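Local coordinates for protein globin (Geobacter sulfurreducens, PDB 2W31) that is a globin-coupled sensor that probably binds oxygen or another ligand at the six-coordinate heme of its globin domain, the part present here, at residues K32-Y40 against L62-V71. Residues are numbered along the deposited sequence; the frame is centred on the assembly and turned at random.
Sequences KERLADQFY and LKQTHQDWFV. With HEM (protoporphyrin IX containing Fe), chain C.
Leu62 O is gripped twice by His66, which packs against Phe39 of the other helix: the backbone N and the ring ND1 reach this oxygen from opposite faces of its carbonyl plane. The ND1 bond, 2.8 Å to Leu62 O and in the imidazole plane, fixes the ring's rotation and probably strengthens its donation to the metal. Asp37 and Lys63 form the salt bridge between helices 32-44 and 62-72: Lys63 NZ donates to Asp37 OD1 at 2.9 Å, from the anti side and tilted out of the carboxylate plane. The lysine runs straight out, its CG 3.7 Å from Ala36 CB, then turns off about the CG-CD bond (chi3 -91°), which brings the ammonium to the acid while CB and CE lie against the Tyr40 ring. With an alanine in its place, the Asp37 carboxylate would probably lose its charged mate and a gap would open beside Tyr40 and the methyl of Ala36. The Tyr40 hydroxyl is held by Asp56, whose other oxygen takes the N-H of Leu62. Where the backbones come nearest, Ala36 lets Gln67 in close, its CB 3.4 Å from Gln67 OE1, and the amide NE2 reaches past the methylenes of Lys32 to a water shared with Glu33. Another water joins Ala36 O to Lys63 O. The helix segments cross at 126° within the protoglobin fold, a globin variant, and His66 NE2 lies 2.1 Å from the heme iron, opposed by His93. Phe39 backs this ligand: its CE2 comes 3.7 Å from His66 CG, the rings roughly parallel (29°) but offset, with its edge turned to the porphyrin. Farther along, Leu35 CG sits over the centre of one face of Phe70, a CH-pi contact 3.6 Å from the centroid, and Phe113 of helix 100-121 packs on the same leucine.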
loop_
_atom_site.group_PDB
_atom_site.type_symbol
_atom_site.label_atom_id
_atom_site.label_comp_id
_atom_site.label_asym_id
_atom_site.label_seq_id
_atom_site.Cartn_x
_atom_site.Cartn_y
_atom_site.Cartn_z
ATOM N N LYS A 32 -8.012 17.669 7.519
ATOM C CA LYS A 32 -8.453 17.445 6.164
ATOM C C LYS A 32 -7.869 18.451 5.167
ATOM O O LYS A 32 -7.484 18.076 4.058
ATOM C CB LYS A 32 -9.999 17.387 6.096
ATOM C CG LYS A 32 -10.758 18.702 6.268
ATOM C CD LYS A 32 -12.268 18.379 6.302
ATOM C CE LYS A 32 -13.141 19.619 6.124
ATOM N NZ LYS A 32 -13.023 20.489 7.310
ATOM N N GLU A 33 -7.796 19.720 5.567
ATOM C CA GLU A 33 -7.238 20.750 4.669
ATOM C C GLU A 33 -5.717 20.607 4.466
ATOM O O GLU A 33 -5.209 20.841 3.350
ATOM C CB GLU A 33 -7.596 22.178 5.150
ATOM C CG GLU A 33 -9.091 22.469 5.120
ATOM C CD GLU A 33 -9.793 22.135 6.433
ATOM O OE1 GLU A 33 -9.147 21.626 7.383
ATOM O OE2 GLU A 33 -11.011 22.406 6.526
ATOM N N ARG A 34 -5.003 20.262 5.542
ATOM C CA ARG A 34 -3.564 19.991 5.491
ATOM C C ARG A 34 -3.298 18.841 4.506
ATOM O O ARG A 34 -2.421 18.954 3.618
ATOM C CB ARG A 34 -3.044 19.599 6.874
ATOM C CG ARG A 34 -2.246 20.659 7.607
ATOM C CD ARG A 34 -1.527 20.097 8.834
ATOM N NE ARG A 34 -0.368 19.309 8.436
ATOM C CZ ARG A 34 -0.150 18.026 8.741
ATOM N NH1 ARG A 34 -0.987 17.330 9.504
ATOM N NH2 ARG A 34 0.945 17.437 8.290
ATOM N N LEU A 35 -4.089 17.762 4.648
ATOM C CA LEU A 35 -4.038 16.618 3.725
ATOM C C LEU A 35 -4.309 17.083 2.292
ATOM O O LEU A 35 -3.535 16.796 1.385
ATOM C CB LEU A 35 -5.016 15.492 4.157
ATOM C CG LEU A 35 -5.058 14.190 3.321
ATOM C CD1 LEU A 35 -5.981 14.346 2.103
ATOM C CD2 LEU A 35 -3.655 13.724 2.870
ATOM N N ALA A 36 -5.391 17.847 2.095
ATOM C CA ALA A 36 -5.770 18.303 0.755
ATOM C C ALA A 36 -4.686 19.165 0.114
ATOM O O ALA A 36 -4.411 19.020 -1.079
ATOM C CB ALA A 36 -7.104 19.069 0.790
ATOM N N ASP A 37 -4.065 20.051 0.903
ATOM C CA ASP A 37 -3.007 20.939 0.393
ATOM C C ASP A 37 -1.779 20.117 0.020
ATOM O O ASP A 37 -1.223 20.323 -1.044
ATOM C CB ASP A 37 -2.596 22.010 1.424
ATOM C CG ASP A 37 -3.644 23.100 1.600
ATOM O OD1 ASP A 37 -4.554 23.237 0.750
ATOM O OD2 ASP A 37 -3.559 23.814 2.631
ATOM N N GLN A 38 -1.372 19.197 0.899
ATOM C CA GLN A 38 -0.174 18.400 0.665
ATOM C C GLN A 38 -0.387 17.477 -0.529
ATOM O O GLN A 38 0.491 17.367 -1.376
ATOM C CB GLN A 38 0.252 17.636 1.927
ATOM C CG GLN A 38 0.789 18.580 3.006
ATOM C CD GLN A 38 1.292 17.887 4.277
ATOM O OE1 GLN A 38 1.724 16.734 4.246
ATOM N NE2 GLN A 38 1.260 18.617 5.403
ATOM N N PHE A 39 -1.563 16.834 -0.600
ATOM C CA PHE A 39 -1.918 15.945 -1.696
ATOM C C PHE A 39 -1.895 16.688 -3.028
ATOM O O PHE A 39 -1.210 16.264 -3.987
ATOM C CB PHE A 39 -3.313 15.330 -1.390
ATOM C CG PHE A 39 -3.798 14.335 -2.394
ATOM C CD1 PHE A 39 -3.553 12.976 -2.206
ATOM C CD2 PHE A 39 -4.576 14.729 -3.485
ATOM C CE1 PHE A 39 -4.059 12.040 -3.108
ATOM C CE2 PHE A 39 -5.090 13.792 -4.389
ATOM C CZ PHE A 39 -4.823 12.430 -4.188
ATOM N N TYR A 40 -2.590 17.834 -3.067
ATOM C CA TYR A 40 -2.686 18.654 -4.276
ATOM C C TYR A 40 -1.320 19.181 -4.705
ATOM O O TYR A 40 -0.937 19.045 -5.874
ATOM C CB TYR A 40 -3.629 19.817 -4.011
ATOM C CG TYR A 40 -4.272 20.417 -5.243
ATOM C CD1 TYR A 40 -5.492 19.932 -5.726
ATOM C CD2 TYR A 40 -3.670 21.472 -5.910
ATOM C CE1 TYR A 40 -6.109 20.501 -6.847
ATOM C CE2 TYR A 40 -4.275 22.046 -7.052
ATOM C CZ TYR A 40 -5.498 21.554 -7.490
ATOM O OH TYR A 40 -6.122 22.090 -8.589
ATOM N N LEU A 62 -11.285 20.045 -7.636
ATOM C CA LEU A 62 -10.619 18.751 -7.388
ATOM C C LEU A 62 -9.945 18.612 -6.020
ATOM O O LEU A 62 -9.902 17.500 -5.489
ATOM C CB LEU A 62 -9.649 18.381 -8.517
ATOM C CG LEU A 62 -10.305 18.036 -9.863
ATOM C CD1 LEU A 62 -9.264 17.853 -10.944
ATOM C CD2 LEU A 62 -11.218 16.771 -9.774
ATOM N N LYS A 63 -9.407 19.694 -5.459
ATOM C CA LYS A 63 -8.887 19.664 -4.084
ATOM C C LYS A 63 -9.982 19.218 -3.098
ATOM O O LYS A 63 -9.746 18.359 -2.235
ATOM C CB LYS A 63 -8.294 21.032 -3.685
ATOM C CG LYS A 63 -7.528 21.011 -2.361
ATOM C CD LYS A 63 -7.015 22.400 -1.952
ATOM C CE LYS A 63 -5.627 22.682 -2.455
ATOM N NZ LYS A 63 -5.202 24.027 -1.960
ATOM N N GLN A 64 -11.172 19.811 -3.209
ATOM C CA GLN A 64 -12.309 19.432 -2.368
ATOM C C GLN A 64 -12.780 17.995 -2.625
ATOM O O GLN A 64 -13.108 17.267 -1.677
ATOM C CB GLN A 64 -13.484 20.401 -2.614
ATOM C CG GLN A 64 -14.702 20.135 -1.719
ATOM C CD GLN A 64 -14.440 20.525 -0.291
ATOM O OE1 GLN A 64 -13.824 21.568 -0.028
ATOM N NE2 GLN A 64 -14.883 19.690 0.651
ATOM N N THR A 65 -12.818 17.576 -3.889
ATOM C CA THR A 65 -13.235 16.213 -4.215
ATOM C C THR A 65 -12.347 15.144 -3.540
ATOM O O THR A 65 -12.852 14.158 -2.969
ATOM C CB THR A 65 -13.219 16.018 -5.737
ATOM O OG1 THR A 65 -14.256 16.820 -6.306
ATOM C CG2 THR A 65 -13.472 14.577 -6.113
ATOM N N HIS A 66 -11.039 15.355 -3.584
ATOM C CA HIS A 66 -10.122 14.384 -2.967
ATOM C C HIS A 66 -10.105 14.539 -1.434
ATOM O O HIS A 66 -9.975 13.523 -0.703
ATOM C CB HIS A 66 -8.752 14.499 -3.610
ATOM C CG HIS A 66 -8.762 14.076 -5.040
ATOM N ND1 HIS A 66 -9.108 14.922 -6.068
ATOM C CD2 HIS A 66 -8.531 12.868 -5.608
ATOM C CE1 HIS A 66 -9.081 14.252 -7.206
ATOM N NE2 HIS A 66 -8.685 13.015 -6.957
ATOM N N GLN A 67 -10.332 15.771 -0.937
ATOM C CA GLN A 67 -10.450 15.995 0.514
ATOM C C GLN A 67 -11.645 15.181 1.068
ATOM O O GLN A 67 -11.545 14.505 2.124
ATOM C CB GLN A 67 -10.645 17.497 0.811
ATOM C CG GLN A 67 -10.605 17.814 2.292
ATOM C CD GLN A 67 -10.807 19.281 2.518
ATOM O OE1 GLN A 67 -9.853 20.062 2.444
ATOM N NE2 GLN A 67 -12.048 19.670 2.775
ATOM N N ASP A 68 -12.751 15.206 0.340
ATOM C CA ASP A 68 -13.982 14.519 0.767
ATOM C C ASP A 68 -13.769 13.008 0.810
ATOM O O ASP A 68 -14.212 12.348 1.752
ATOM C CB ASP A 68 -15.189 14.839 -0.142
ATOM C CG ASP A 68 -15.708 16.278 -0.021
ATOM O OD1 ASP A 68 -15.432 16.995 0.977
ATOM O OD2 ASP A 68 -16.428 16.668 -0.978
ATOM N N TRP A 69 -13.070 12.467 -0.201
ATOM C CA TRP A 69 -12.749 11.033 -0.220
ATOM C C TRP A 69 -11.924 10.634 1.037
ATOM O O TRP A 69 -12.194 9.591 1.687
ATOM C CB TRP A 69 -11.988 10.645 -1.513
ATOM C CG TRP A 69 -11.330 9.261 -1.352
ATOM C CD1 TRP A 69 -11.909 8.038 -1.525
ATOM C CD2 TRP A 69 -9.977 9.013 -0.901
ATOM N NE1 TRP A 69 -10.990 7.019 -1.191
ATOM C CE2 TRP A 69 -9.802 7.611 -0.830
ATOM C CE3 TRP A 69 -8.891 9.859 -0.568
ATOM C CZ2 TRP A 69 -8.575 7.032 -0.441
ATOM C CZ3 TRP A 69 -7.683 9.289 -0.189
ATOM C CH2 TRP A 69 -7.547 7.876 -0.127
ATOM N N PHE A 70 -10.947 11.467 1.373
ATOM C CA PHE A 70 -10.116 11.215 2.557
ATOM C C PHE A 70 -10.968 11.092 3.842
ATOM O O PHE A 70 -10.841 10.151 4.636
ATOM C CB PHE A 70 -9.040 12.291 2.675
ATOM C CG PHE A 70 -8.240 12.234 3.951
ATOM C CD1 PHE A 70 -7.246 11.245 4.145
ATOM C CD2 PHE A 70 -8.460 13.169 4.972
ATOM C CE1 PHE A 70 -6.513 11.196 5.324
ATOM C CE2 PHE A 70 -7.690 13.142 6.133
ATOM C CZ PHE A 70 -6.725 12.141 6.325
ATOM N N VAL A 71 -11.861 12.050 4.030
ATOM C CA VAL A 71 -12.759 11.989 5.175
ATOM C C VAL A 71 -13.627 10.726 5.183
ATOM O O VAL A 71 -13.838 10.113 6.240
ATOM C CB VAL A 71 -13.624 13.254 5.210
ATOM C CG1 VAL A 71 -14.699 13.154 6.289
ATOM C CG2 VAL A 71 -12.712 14.452 5.481
HETATM C CHA HEM C . -11.855 12.186 -9.517
HETATM C CHB HEM C . -10.329 9.933 -5.540
HETATM C CHC HEM C . -5.842 9.970 -7.372
HETATM C CHD HEM C . -7.239 13.295 -10.586
HETATM C C1A HEM C . -11.847 11.562 -8.288
HETATM C C2A HEM C . -13.010 11.284 -7.464
HETATM C C3A HEM C . -12.591 10.679 -6.345
HETATM C C4A HEM C . -11.142 10.548 -6.461
HETATM C CMA HEM C . -13.422 10.179 -5.147
HETATM C CAA HEM C . -14.486 11.627 -7.845
HETATM C CBA HEM C . -14.862 10.532 -8.850
HETATM C CGA HEM C . -16.350 10.377 -9.094
HETATM O O1A HEM C . -17.091 9.905 -8.185
HETATM O O2A HEM C . -16.791 10.717 -10.228
HETATM C C1B HEM C . -8.999 9.618 -5.762
HETATM C C2B HEM C . -8.173 8.724 -4.965
HETATM C C3B HEM C . -6.933 8.727 -5.466
HETATM C C4B HEM C . -6.917 9.669 -6.576
HETATM C CMB HEM C . -8.743 7.923 -3.774
HETATM C CAB HEM C . -5.698 7.970 -4.982
HETATM C CBB HEM C . -5.415 7.839 -3.672
HETATM C C1C HEM C . -5.807 10.934 -8.349
HETATM C C2C HEM C . -4.628 11.446 -9.005
HETATM C C3C HEM C . -5.011 12.393 -9.866
HETATM C C4C HEM C . -6.454 12.489 -9.802
HETATM C CMC HEM C . -3.190 11.002 -8.745
HETATM C CAC HEM C . -4.079 13.206 -10.788
HETATM C CBC HEM C . -4.066 14.534 -10.848
HETATM C C1D HEM C . -8.603 13.202 -10.684
HETATM C C2D HEM C . -9.416 13.811 -11.747
HETATM C C3D HEM C . -10.856 13.467 -11.428
HETATM C C4D HEM C . -10.785 12.701 -10.187
HETATM C CMD HEM C . -8.898 14.600 -12.944
HETATM C CAD HEM C . -12.140 13.872 -12.201
HETATM C CBD HEM C . -12.362 13.024 -13.438
HETATM C CGD HEM C . -13.409 13.714 -14.291
HETATM O O1D HEM C . -13.195 14.875 -14.735
HETATM O O2D HEM C . -14.465 13.092 -14.534
HETATM N NA HEM C . -10.710 11.113 -7.651
HETATM N NB HEM C . -8.204 10.169 -6.731
HETATM N NC HEM C . -6.926 11.591 -8.848
HETATM N ND HEM C . -9.455 12.570 -9.808
HETATM FE FE HEM C . -8.810 11.367 -8.243
HETATM O O HOH W 1 -12.780 22.556 4.026
HETATM O O HOH W 2 -6.628 17.444 -2.430
#